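Local coordinates for RNA-binding protein RMD9, mitochondrial (Saccharomyces cerevisiae S288C, PDB 7A9X) that binds a dodecameric RNA motif in the 3'-UTR of mitochondrial mRNAs and takes part in the processing or stability of these messages, at residues Leu181-Asp184 against Asp185-Ile188; Leu226-Pro229 against Asn230-Tyr233; His244-Leu247 against Tyr248-Leu251; Lys274-Val277 against Arg278-Gly281; Leu297-Ala300 against Glu301-Asp305. All blocks are in the same frame, centred on the assembly; numbering follows the deposited sequence.

All five contacts are local, each joining two adjacent segments, so along the chain they run strictly in series, with none enclosing or crossing another. Contact 1 turns the loop after helix 168-180 into helix 184-193. Contact 2 starts helix 227-237 and contact 3 starts helix 245-257; these two touch where Pro229 CB lies 3.9 Å from Leu251 CD1. Contact 4 makes the turn between helices 261-270 and 281-292, and is tied to contact 3 by a probable hydrogen bond of 2.6 Å between Tyr248 OH and Lys274 NZ. Contact 5 opens helix 297-308. Contacts 3 and 4 meet the bound RNA, whereas contact 5 stays about 11 Å from it at the nearest atoms.

Contact 1: residues Leu181-Asp184 against Asp185-Ile188; sequences LSFD and DDCI
Asp186 reaches back from the first turn of helix 184-193 against Phe183, the N-cap residue. Its CB starts close to the backbone, 3.5 Å from Phe183 O, and also faces Phe183 CB. One bond further out, CG is 4.1 Å from that same Phe183 CB. The tip then splits: OD1 turns back to within 3.8 Å of Phe183 CB and comes to the ring obliquely, while OD2 makes a long, weak ion pair with Arg189. Because Asp186 CG is anti to its own carbonyl carbon and beside the backbone N (chi1 -59°), the carboxylate is laid back toward the start of the helix.

The Phe183 ring is turned to the preceding loop. Leu181 O sits over the centre of one face, 3.4 Å above the ring plane. Between them Ser182, with positive phi, is the C' residue of a Schellman motif that ends helix 168-180, pairing Phe183 N with Phe178 O and Ser182 N with Lys179 O. The next helix begins at once: Cys187 N bonds to Phe183 O at 3.1 Å, and Ile188 N bonds to Asp184 O at 3.3 Å. Cys187 packs on Met215 and Leu218 of helix 209-223.

This tight helix-to-helix turn lies within the first predicted PPR repeat. Asp184, Asp185 and Asp186 put three carboxylates in one N-terminal turn, where the helix dipole would probably favour negative charge and temper any mild repulsion among them.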
# COMPACT_ATOMS: atom_id res chain seq x y z
N LEU A 181 -4.32 -3.95 -9.56
CA LEU A 181 -3.81 -2.67 -10.04
C LEU A 181 -4.86 -1.57 -9.99
O LEU A 181 -4.63 -0.49 -10.55
CB LEU A 181 -3.28 -2.82 -11.47
CG LEU A 181 -2.05 -3.72 -11.65
CD1 LEU A 181 -1.83 -4.04 -13.11
CD2 LEU A 181 -0.82 -3.05 -11.05
N SER A 182 -6.00 -1.82 -9.33
CA SER A 182 -7.08 -0.85 -9.18
C SER A 182 -7.68 -0.45 -10.53
O SER A 182 -7.99 0.72 -10.78
CB SER A 182 -6.61 0.39 -8.41
OG SER A 182 -6.27 0.06 -7.08
N PHE A 183 -7.86 -1.43 -11.42
CA PHE A 183 -8.48 -1.18 -12.71
C PHE A 183 -9.78 -1.96 -12.84
O PHE A 183 -9.97 -2.72 -13.79
CB PHE A 183 -7.52 -1.55 -13.85
CG PHE A 183 -6.28 -0.72 -13.89
CD1 PHE A 183 -6.31 0.62 -13.52
CD2 PHE A 183 -5.07 -1.27 -14.29
CE1 PHE A 183 -5.16 1.39 -13.55
CE2 PHE A 183 -3.92 -0.50 -14.33
CZ PHE A 183 -3.97 0.83 -13.96
N ASP A 184 -10.69 -1.77 -11.87
CA ASP A 184 -11.92 -2.55 -11.82
C ASP A 184 -12.75 -2.36 -13.08
O ASP A 184 -13.26 -3.33 -13.65
CB ASP A 184 -12.73 -2.18 -10.58
CG ASP A 184 -11.90 -2.22 -9.31
OD1 ASP A 184 -10.66 -2.15 -9.42
OD2 ASP A 184 -12.49 -2.32 -8.22
N ASP A 185 -12.91 -1.11 -13.53
CA ASP A 185 -13.72 -0.86 -14.72
C ASP A 185 -13.12 -1.51 -15.96
O ASP A 185 -13.85 -2.00 -16.82
CB ASP A 185 -13.89 0.65 -14.93
CG ASP A 185 -14.69 1.30 -13.83
OD1 ASP A 185 -15.20 0.58 -12.95
OD2 ASP A 185 -14.83 2.55 -13.84
N ASP A 186 -11.79 -1.55 -16.05
CA ASP A 186 -11.15 -2.23 -17.17
C ASP A 186 -11.38 -3.74 -17.11
O ASP A 186 -11.47 -4.39 -18.16
CB ASP A 186 -9.65 -1.92 -17.19
CG ASP A 186 -9.37 -0.43 -17.32
OD1 ASP A 186 -9.69 0.32 -16.38
OD2 ASP A 186 -8.84 -0.02 -18.37
N CYS A 187 -11.50 -4.30 -15.91
CA CYS A 187 -11.80 -5.72 -15.78
C CYS A 187 -13.16 -6.06 -16.38
O CYS A 187 -13.32 -7.11 -17.01
CB CYS A 187 -11.75 -6.15 -14.31
SG CYS A 187 -10.13 -6.03 -13.53
N ILE A 188 -14.14 -5.19 -16.19
CA ILE A 188 -15.47 -5.44 -16.72
C ILE A 188 -15.47 -5.31 -18.24
O ILE A 188 -16.11 -6.10 -18.94
CB ILE A 188 -16.49 -4.49 -16.07
CG1 ILE A 188 -16.44 -4.62 -14.55
CG2 ILE A 188 -17.90 -4.77 -16.58
CD1 ILE A 188 -17.47 -3.78 -13.82

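Contact 2: residues Leu226-Pro229 against Asn230-Tyr233; sequences LTEP and NELY
Glu228 crosses Leu232 obliquely one helical turn later, OE1 standing 3.6 Å from Leu232 CG and a little further from CD2. Two torsions bring it there: CG is anti to the backbone N (chi1 -172°), and the chain then bends at chi2 (59°), bringing the acid back toward the next turn while the residue stays at the surface. The leucine branch meets the carboxylate oxygen and the backbone carbonyl of Glu228 alike; Leu232 CG is 3.3 Å from Glu228 O.

The other oxygen, Glu228 OE2, looks toward Glu231, whose extended chain places OE1 at 4.1 Å with the carboxylate planes 52° apart. Beneath them the first turns of helix 227-237 are drawn by regular bonds: Asn230 N to Leu226 O at 2.9 Å, Glu231 N to Thr227 O at 3.0 Å and Tyr233 N to Pro229 O at 2.7 Å. Pro229 lacks an N-H, but in the first turn of a helix no carbonyl one turn back waits for it, so the bonding pattern loses nothing. Its ring is buried against helix 245-257, while Tyr233 packs on helix 261-270.

The glutamate pair lies on the outer surface of the second predicted PPR repeat. Two carboxylates this near would probably repel each other and raise the proton affinity of one, an effect that solvent and the helix N terminus would temper.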
# COMPACT_ATOMS: atom_id res chain seq x y z
N LEU A 226 -29.05 -7.94 -7.02
CA LEU A 226 -29.00 -9.24 -6.37
C LEU A 226 -29.77 -10.29 -7.15
O LEU A 226 -29.89 -11.43 -6.68
CB LEU A 226 -29.53 -9.15 -4.94
CG LEU A 226 -28.67 -8.40 -3.92
CD1 LEU A 226 -28.96 -6.90 -3.94
CD2 LEU A 226 -28.87 -8.97 -2.52
N THR A 227 -30.29 -9.95 -8.33
CA THR A 227 -31.08 -10.87 -9.14
C THR A 227 -30.24 -12.08 -9.56
O THR A 227 -30.53 -13.21 -9.16
CB THR A 227 -31.64 -10.16 -10.37
OG1 THR A 227 -32.36 -8.99 -9.95
CG2 THR A 227 -32.58 -11.08 -11.13
N GLU A 228 -29.22 -11.84 -10.38
CA GLU A 228 -28.34 -12.92 -10.79
C GLU A 228 -27.64 -13.61 -9.62
O GLU A 228 -27.53 -14.85 -9.65
CB GLU A 228 -27.31 -12.40 -11.81
CG GLU A 228 -26.45 -13.48 -12.45
CD GLU A 228 -27.27 -14.51 -13.19
OE1 GLU A 228 -27.13 -15.72 -12.89
OE2 GLU A 228 -28.07 -14.12 -14.08
N PRO A 229 -27.16 -12.90 -8.58
CA PRO A 229 -26.62 -13.63 -7.41
C PRO A 229 -27.63 -14.56 -6.75
O PRO A 229 -27.31 -15.73 -6.50
CB PRO A 229 -26.19 -12.49 -6.48
CG PRO A 229 -25.85 -11.38 -7.39
CD PRO A 229 -26.85 -11.46 -8.51
N ASN A 230 -28.84 -14.08 -6.45
CA ASN A 230 -29.82 -14.92 -5.76
C ASN A 230 -30.23 -16.12 -6.61
O ASN A 230 -30.51 -17.20 -6.06
CB ASN A 230 -31.05 -14.10 -5.37
CG ASN A 230 -30.79 -13.20 -4.18
OD1 ASN A 230 -31.08 -12.01 -4.22
ND2 ASN A 230 -30.24 -13.77 -3.12
N GLU A 231 -30.28 -15.96 -7.93
CA GLU A 231 -30.55 -17.11 -8.80
C GLU A 231 -29.41 -18.12 -8.73
O GLU A 231 -29.65 -19.33 -8.65
CB GLU A 231 -30.77 -16.64 -10.24
CG GLU A 231 -31.03 -17.77 -11.22
CD GLU A 231 -31.05 -17.30 -12.66
OE1 GLU A 231 -31.39 -16.12 -12.90
OE2 GLU A 231 -30.73 -18.11 -13.56
N LEU A 232 -28.16 -17.64 -8.75
CA LEU A 232 -27.02 -18.53 -8.57
C LEU A 232 -27.02 -19.17 -7.19
O LEU A 232 -26.61 -20.33 -7.04
CB LEU A 232 -25.72 -17.78 -8.80
CG LEU A 232 -25.42 -17.38 -10.25
CD1 LEU A 232 -24.19 -16.49 -10.32
CD2 LEU A 232 -25.25 -18.61 -11.12
N TYR A 233 -27.48 -18.44 -6.16
CA TYR A 233 -27.55 -19.03 -4.83
C TYR A 233 -28.51 -20.21 -4.79
O TYR A 233 -28.22 -21.23 -4.16
CB TYR A 233 -27.96 -17.96 -3.81
CG TYR A 233 -28.15 -18.50 -2.40
CD1 TYR A 233 -27.07 -18.64 -1.53
CD2 TYR A 233 -29.41 -18.86 -1.94
CE1 TYR A 233 -27.25 -19.12 -0.25
CE2 TYR A 233 -29.60 -19.35 -0.66
CZ TYR A 233 -28.51 -19.48 0.18
OH TYR A 233 -28.70 -19.97 1.46

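Contact 3: residues His244-Leu247 against Tyr248-Leu251; sequences HPNL and YSGL. With nucleotides of chain B.
Tyr248 turns the edge of its ring to the N-terminal turn of helix 245-257, Pro245 CA lying near the ring plane at 4.0 Å from CD2. Its CB rests on Pro245 O at 3.2 Å, and the hydroxyl points away to Lys274 and Gln270. The His244 ring is set quite differently. Its CG is anti to the backbone N (chi1 -164°), which sets the imidazole beside the N-terminal end of the helix, and Pro245 CD covers one face, offset toward the rim and 3.2 Å above the plane.

Both ring nitrogens work at the edge, within the plane. ND1 accepts from Asn246 N at 3.0 Å (158°), a true N-cap bond, while NE2 donates to OP2 of A3 of chain B at 2.6 Å (153°). The amide of Asn246 is anchored elsewhere, ND2 bonding to Lys210 O. Behind the cap, the backbone pairs Tyr248 N with His244 O at 3.2 Å and Ser249 N with Pro245 O at 2.8 Å. With an alanine here in place of His244, the Asn246 N-H is likely to lose its capping acceptor and the A3 phosphate a donor.

Since ND1 accepts and NE2 donates, the geometry is consistent with a neutral imidazole protonated on NE2. One rigid ring thus joins the start of a PPR helix to the RNA backbone, and the helix end would probably polarise it as a donor.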
# COMPACT_ATOMS: atom_id res chain seq x y z
N HIS A 244 -17.19 -24.59 -8.48
CA HIS A 244 -15.82 -24.12 -8.32
C HIS A 244 -15.71 -23.23 -7.08
O HIS A 244 -16.56 -22.37 -6.86
CB HIS A 244 -15.36 -23.35 -9.56
CG HIS A 244 -13.87 -23.16 -9.62
ND1 HIS A 244 -13.21 -22.25 -8.82
CD2 HIS A 244 -12.93 -23.77 -10.36
CE1 HIS A 244 -11.91 -22.32 -9.08
NE2 HIS A 244 -11.72 -23.23 -10.01
N PRO A 245 -14.67 -23.43 -6.26
CA PRO A 245 -14.53 -22.62 -5.04
C PRO A 245 -14.51 -21.12 -5.30
O PRO A 245 -15.02 -20.36 -4.47
CB PRO A 245 -13.19 -23.10 -4.47
CG PRO A 245 -13.02 -24.48 -5.01
CD PRO A 245 -13.64 -24.48 -6.37
N ASN A 246 -13.94 -20.68 -6.42
CA ASN A 246 -13.91 -19.24 -6.70
C ASN A 246 -15.31 -18.71 -6.99
O ASN A 246 -15.56 -17.51 -6.82
CB ASN A 246 -12.97 -18.95 -7.86
CG ASN A 246 -12.40 -17.54 -7.80
OD1 ASN A 246 -12.18 -17.00 -6.72
ND2 ASN A 246 -12.16 -16.95 -8.97
N LEU A 247 -16.22 -19.57 -7.45
CA LEU A 247 -17.61 -19.15 -7.59
C LEU A 247 -18.27 -18.99 -6.23
O LEU A 247 -19.01 -18.03 -6.00
CB LEU A 247 -18.39 -20.16 -8.44
CG LEU A 247 -19.83 -19.81 -8.81
CD1 LEU A 247 -19.90 -18.48 -9.53
CD2 LEU A 247 -20.46 -20.91 -9.65
N TYR A 248 -17.99 -19.91 -5.30
CA TYR A 248 -18.38 -19.71 -3.91
C TYR A 248 -17.85 -18.39 -3.38
O TYR A 248 -18.59 -17.59 -2.79
CB TYR A 248 -17.86 -20.86 -3.04
CG TYR A 248 -18.71 -22.11 -3.04
CD1 TYR A 248 -19.96 -22.12 -2.44
CD2 TYR A 248 -18.25 -23.29 -3.61
CE1 TYR A 248 -20.74 -23.27 -2.43
CE2 TYR A 248 -19.01 -24.44 -3.60
CZ TYR A 248 -20.26 -24.42 -3.01
OH TYR A 248 -21.02 -25.56 -2.99
N SER A 249 -16.55 -18.12 -3.60
CA SER A 249 -15.90 -16.98 -2.97
C SER A 249 -16.52 -15.67 -3.42
O SER A 249 -16.86 -14.81 -2.60
CB SER A 249 -14.40 -17.00 -3.29
OG SER A 249 -13.75 -15.91 -2.66
N GLY A 250 -16.67 -15.48 -4.74
CA GLY A 250 -17.28 -14.26 -5.23
C GLY A 250 -18.71 -14.08 -4.76
O GLY A 250 -19.13 -12.96 -4.43
N LEU A 251 -19.47 -15.17 -4.70
CA LEU A 251 -20.86 -15.08 -4.25
C LEU A 251 -20.94 -14.75 -2.76
O LEU A 251 -21.82 -13.99 -2.34
CB LEU A 251 -21.59 -16.38 -4.57
CG LEU A 251 -23.12 -16.32 -4.59
CD1 LEU A 251 -23.60 -15.20 -5.50
CD2 LEU A 251 -23.69 -17.66 -5.05
P A B 3 -8.43 -24.41 -9.11
OP1 A B 3 -8.66 -23.84 -7.76
OP2 A B 3 -9.18 -23.88 -10.27
O5' A B 3 -6.88 -24.27 -9.43
C5' A B 3 -5.90 -24.70 -8.50
C4' A B 3 -4.53 -24.69 -9.13
O4' A B 3 -4.49 -25.62 -10.24
C3' A B 3 -4.09 -23.36 -9.73
O3' A B 3 -3.57 -22.47 -8.75
C2' A B 3 -3.07 -23.79 -10.78
O2' A B 3 -1.81 -24.07 -10.18
C1' A B 3 -3.67 -25.11 -11.27
N9 A B 3 -4.48 -24.95 -12.48
C8 A B 3 -5.83 -24.68 -12.56
N7 A B 3 -6.28 -24.59 -13.79
C5 A B 3 -5.15 -24.81 -14.57
C6 A B 3 -4.95 -24.84 -15.96
N6 A B 3 -5.93 -24.65 -16.86
N1 A B 3 -3.70 -25.09 -16.42
C2 A B 3 -2.72 -25.28 -15.53
N3 A B 3 -2.78 -25.28 -14.20
C4 A B 3 -4.04 -25.03 -13.78

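Contact 4: residues Lys274-Val277 against Arg278-Gly281; sequences KAEV and RNYG. With nucleotides of chain B.
Arg278 folds back beside Glu276, the two side chains side by side and pointing the same way. Glu276 OE1 lies over one face of the guanidinium, with the two planes 52° apart, and makes a salt bridge to Arg278 NH2 at 2.9 Å. The arginine starts with CG between its backbone N and carbonyl carbon (chi1 53°), then runs extended to NE. Its far end reaches the RNA: NH1 and NH2 both make weak hydrogen bonds to the O2' of A2 of chain B, the shorter being NH2 to O2' at 3.4 Å.

At Asn279 the backbone closes a turn, its N bonding weakly to Glu276 O at 3.1 Å. A water bridges the same turn, taking a hydrogen bond from Glu276 N at 2.8 Å and giving one to Asn279 O at 2.6 Å. The side chain of Asn279 packs on the sugar of A4 of chain B.

Tyr280 comes next, presenting its ring edge to Val277 O, which lies near the ring plane 3.2 Å from CD1. Further along the ring, CE1 approaches C2 of the A4 base at 3.6 Å, obliquely. Last, Gly281 N makes a weak hydrogen bond to A4 N3 at 3.3 Å, and its CA lies against O4' of U5 of chain B, where a CB would clash.

The backbone angles of Val277 and Arg278 fit a type I beta turn, here forming the linker between the third and fourth predicted repeats of a PPR alpha-solenoid, on its RNA-binding surface.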
# COMPACT_ATOMS: atom_id res chain seq x y z
N LYS A 274 -15.92 -28.73 1.12
CA LYS A 274 -15.49 -29.17 -0.20
C LYS A 274 -14.06 -28.76 -0.53
O LYS A 274 -13.48 -29.31 -1.47
CB LYS A 274 -16.42 -28.60 -1.28
CG LYS A 274 -17.86 -29.09 -1.22
CD LYS A 274 -18.69 -28.44 -2.31
CE LYS A 274 -20.16 -28.79 -2.21
NZ LYS A 274 -20.94 -28.16 -3.31
N ALA A 275 -13.48 -27.82 0.22
CA ALA A 275 -12.19 -27.25 -0.14
C ALA A 275 -11.07 -28.28 -0.01
O ALA A 275 -11.09 -29.13 0.88
CB ALA A 275 -11.89 -26.03 0.74
N GLU A 276 -10.09 -28.18 -0.90
CA GLU A 276 -8.93 -29.06 -0.89
C GLU A 276 -7.78 -28.41 -0.13
O GLU A 276 -7.57 -27.20 -0.20
CB GLU A 276 -8.49 -29.40 -2.31
CG GLU A 276 -9.54 -30.14 -3.12
CD GLU A 276 -9.05 -30.48 -4.51
OE1 GLU A 276 -7.86 -30.23 -4.80
OE2 GLU A 276 -9.85 -31.00 -5.31
N VAL A 277 -7.02 -29.24 0.58
CA VAL A 277 -5.95 -28.74 1.44
C VAL A 277 -4.92 -27.96 0.63
O VAL A 277 -4.46 -26.89 1.05
CB VAL A 277 -5.29 -29.91 2.21
CG1 VAL A 277 -4.02 -29.44 2.89
CG2 VAL A 277 -6.27 -30.48 3.23
N ARG A 278 -4.55 -28.47 -0.55
CA ARG A 278 -3.50 -27.83 -1.32
C ARG A 278 -3.93 -26.47 -1.86
O ARG A 278 -3.09 -25.58 -2.06
CB ARG A 278 -3.06 -28.73 -2.47
CG ARG A 278 -4.20 -29.22 -3.34
CD ARG A 278 -3.70 -30.22 -4.37
NE ARG A 278 -4.79 -30.79 -5.15
CZ ARG A 278 -5.16 -30.35 -6.35
NH1 ARG A 278 -4.52 -29.33 -6.91
NH2 ARG A 278 -6.16 -30.93 -6.99
N ASN A 279 -5.23 -26.27 -2.08
CA ASN A 279 -5.76 -25.03 -2.64
C ASN A 279 -6.84 -24.49 -1.71
O ASN A 279 -8.01 -24.35 -2.09
CB ASN A 279 -6.30 -25.26 -4.05
CG ASN A 279 -5.22 -25.70 -5.02
OD1 ASN A 279 -4.12 -25.14 -5.04
ND2 ASN A 279 -5.52 -26.70 -5.84
N TYR A 280 -6.44 -24.16 -0.48
CA TYR A 280 -7.35 -23.68 0.55
C TYR A 280 -7.50 -22.16 0.56
O TYR A 280 -8.27 -21.63 1.37
CB TYR A 280 -6.87 -24.14 1.93
CG TYR A 280 -5.60 -23.46 2.39
CD1 TYR A 280 -4.36 -23.85 1.90
CD2 TYR A 280 -5.63 -22.41 3.30
CE1 TYR A 280 -3.20 -23.23 2.30
CE2 TYR A 280 -4.47 -21.78 3.71
CZ TYR A 280 -3.26 -22.19 3.21
OH TYR A 280 -2.10 -21.57 3.61
N GLY A 281 -6.78 -21.45 -0.31
CA GLY A 281 -6.76 -20.00 -0.27
C GLY A 281 -8.12 -19.34 -0.43
O GLY A 281 -8.29 -18.19 -0.02
P A B 4 -3.62 -20.88 -8.97
OP1 A B 4 -4.29 -20.60 -10.27
OP2 A B 4 -2.26 -20.36 -8.72
O5' A B 4 -4.53 -20.35 -7.78
C5' A B 4 -5.90 -20.73 -7.66
C4' A B 4 -6.33 -20.78 -6.22
O4' A B 4 -5.74 -21.93 -5.56
C3' A B 4 -5.91 -19.60 -5.35
O3' A B 4 -6.75 -18.47 -5.51
C2' A B 4 -5.93 -20.19 -3.95
O2' A B 4 -7.26 -20.27 -3.46
C1' A B 4 -5.42 -21.60 -4.22
N9 A B 4 -3.95 -21.68 -4.07
C8 A B 4 -3.01 -21.82 -5.06
N7 A B 4 -1.78 -21.83 -4.61
C5 A B 4 -1.92 -21.68 -3.23
C6 A B 4 -0.99 -21.62 -2.18
N6 A B 4 0.33 -21.70 -2.36
N1 A B 4 -1.46 -21.46 -0.93
C2 A B 4 -2.78 -21.38 -0.75
N3 A B 4 -3.76 -21.43 -1.65
C4 A B 4 -3.26 -21.58 -2.89
P U B 5 -6.12 -16.99 -5.55
OP1 U B 5 -7.23 -16.01 -5.70
OP2 U B 5 -5.00 -16.99 -6.52
O5' U B 5 -5.52 -16.78 -4.10
C5' U B 5 -6.35 -16.81 -2.95
C4' U B 5 -5.54 -16.71 -1.69
O4' U B 5 -4.70 -17.88 -1.55
C3' U B 5 -4.55 -15.55 -1.64
O3' U B 5 -5.15 -14.31 -1.31
C2' U B 5 -3.52 -16.03 -0.64
O2' U B 5 -3.99 -15.88 0.69
C1' U B 5 -3.46 -17.52 -0.97
N1 U B 5 -2.37 -17.82 -1.94
C2 U B 5 -1.10 -17.94 -1.41
O2 U B 5 -0.87 -17.83 -0.22
N3 U B 5 -0.12 -18.19 -2.33
C4 U B 5 -0.27 -18.33 -3.70
O4 U B 5 0.72 -18.56 -4.39
C5 U B 5 -1.61 -18.18 -4.17
C6 U B 5 -2.60 -17.94 -3.29
P A B 2 -11.84 -26.83 -13.41
OP1 A B 2 -13.11 -26.34 -12.82
OP2 A B 2 -11.31 -26.23 -14.66
O5' A B 2 -10.72 -26.72 -12.28
C5' A B 2 -10.94 -27.25 -10.98
C4' A B 2 -9.67 -27.79 -10.38
O4' A B 2 -9.11 -28.80 -11.26
C3' A B 2 -8.54 -26.78 -10.21
O3' A B 2 -8.67 -26.00 -9.04
C2' A B 2 -7.30 -27.67 -10.21
O2' A B 2 -7.11 -28.27 -8.94
C1' A B 2 -7.70 -28.76 -11.21
N9 A B 2 -7.18 -28.52 -12.57
C8 A B 2 -7.89 -28.27 -13.71
N7 A B 2 -7.14 -28.12 -14.78
C5 A B 2 -5.85 -28.29 -14.31
C6 A B 2 -4.59 -28.25 -14.94
N6 A B 2 -4.43 -28.01 -16.25
N1 A B 2 -3.49 -28.46 -14.18
C2 A B 2 -3.66 -28.70 -12.88
N3 A B 2 -4.78 -28.76 -12.17
C4 A B 2 -5.85 -28.54 -12.95
O HOH W 1 -10.16 -25.84 -2.45

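Contact 5: residues Leu297-Ala300 against Glu301-Asp305; sequences LTLA and ESFFD
Ser302 gives its hydroxyl hydrogen to Leu299 O, OG lying 2.6 Å away and above the carbonyl plane. The torsion explains it: OG sits between the backbone N and the carbonyl carbon (chi1 56°), turned back on the preceding turn of helix. Leu299 O also takes a weak bond from Phe303 N at 3.3 Å, so two donors share one acceptor. The same oxygen meets the edge of the Phe303 ring, in its plane, at 3.4 Å from CD1.

Around this bifurcated point the helix bonds are ordinary, Glu301 N to Leu297 O at 2.9 Å and Phe304 N to Ala300 O at 3.0 Å. Helix 297-308 and helix 281-292 form the antiparallel hairpin of the fourth predicted PPR repeat; Phe303 stacks on Phe290 of the partner helix, and Phe303 O accepts from His287. Were Ser302 an alanine, Leu299 O would probably be left with little more than the weak bond from Phe303 N.

Glu301 carries its acid on an extended chain toward helices 320-334 and 337-351, where OE1 is satisfied by His339 NE2. Toward helix 281-292, Leu299 and Phe303 run side by side, CD1 of the leucine 3.6 Å from CE1 of the ring.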
# COMPACT_ATOMS: atom_id res chain seq x y z
N LEU A 297 -20.55 -5.44 12.73
CA LEU A 297 -19.27 -5.53 13.43
C LEU A 297 -19.21 -6.73 14.36
O LEU A 297 -18.11 -7.22 14.65
CB LEU A 297 -19.02 -4.24 14.22
CG LEU A 297 -18.85 -2.99 13.35
CD1 LEU A 297 -18.75 -1.74 14.21
CD2 LEU A 297 -17.62 -3.14 12.47
N THR A 298 -20.35 -7.22 14.83
CA THR A 298 -20.35 -8.40 15.70
C THR A 298 -19.94 -9.65 14.93
O THR A 298 -19.22 -10.50 15.46
CB THR A 298 -21.72 -8.58 16.35
OG1 THR A 298 -22.72 -8.62 15.33
CG2 THR A 298 -22.02 -7.43 17.30
N LEU A 299 -20.40 -9.78 13.68
CA LEU A 299 -19.96 -10.89 12.85
C LEU A 299 -18.51 -10.73 12.43
O LEU A 299 -17.76 -11.72 12.34
CB LEU A 299 -20.86 -11.01 11.62
CG LEU A 299 -20.52 -12.08 10.59
CD1 LEU A 299 -20.53 -13.46 11.22
CD2 LEU A 299 -21.49 -12.01 9.43
N ALA A 300 -18.08 -9.50 12.17
CA ALA A 300 -16.69 -9.26 11.79
C ALA A 300 -15.74 -9.60 12.92
O ALA A 300 -14.67 -10.19 12.69
CB ALA A 300 -16.52 -7.81 11.34
N GLU A 301 -16.10 -9.24 14.16
CA GLU A 301 -15.21 -9.50 15.28
C GLU A 301 -15.13 -10.99 15.61
O GLU A 301 -14.08 -11.47 16.05
CB GLU A 301 -15.65 -8.71 16.51
CG GLU A 301 -14.80 -8.97 17.75
CD GLU A 301 -14.76 -7.79 18.69
OE1 GLU A 301 -15.25 -6.70 18.31
OE2 GLU A 301 -14.24 -7.94 19.81
N SER A 302 -16.22 -11.73 15.42
CA SER A 302 -16.18 -13.17 15.66
C SER A 302 -15.17 -13.84 14.74
O SER A 302 -14.34 -14.65 15.18
CB SER A 302 -17.57 -13.78 15.50
OG SER A 302 -18.10 -13.50 14.22
N PHE A 303 -15.20 -13.50 13.45
CA PHE A 303 -14.21 -14.03 12.52
C PHE A 303 -12.81 -13.53 12.84
O PHE A 303 -11.83 -14.24 12.60
CB PHE A 303 -14.60 -13.68 11.08
CG PHE A 303 -15.53 -14.67 10.45
CD1 PHE A 303 -16.90 -14.60 10.68
CD2 PHE A 303 -15.04 -15.67 9.62
CE1 PHE A 303 -17.75 -15.51 10.10
CE2 PHE A 303 -15.89 -16.58 9.04
CZ PHE A 303 -17.25 -16.51 9.28
N PHE A 304 -12.70 -12.31 13.37
CA PHE A 304 -11.40 -11.80 13.79
C PHE A 304 -10.85 -12.60 14.96
O PHE A 304 -9.65 -12.89 15.01
CB PHE A 304 -11.51 -10.32 14.15
CG PHE A 304 -10.26 -9.74 14.75
CD1 PHE A 304 -9.23 -9.29 13.94
CD2 PHE A 304 -10.12 -9.63 16.13
CE1 PHE A 304 -8.08 -8.76 14.50
CE2 PHE A 304 -8.98 -9.10 16.69
CZ PHE A 304 -7.96 -8.66 15.87
N ASP A 305 -11.72 -12.97 15.91
CA ASP A 305 -11.28 -13.80 17.03
C ASP A 305 -10.90 -15.20 16.58
O ASP A 305 -10.03 -15.83 17.19
CB ASP A 305 -12.37 -13.86 18.10
CG ASP A 305 -12.70 -12.49 18.68
OD1 ASP A 305 -11.79 -11.64 18.75
OD2 ASP A 305 -13.87 -12.28 19.06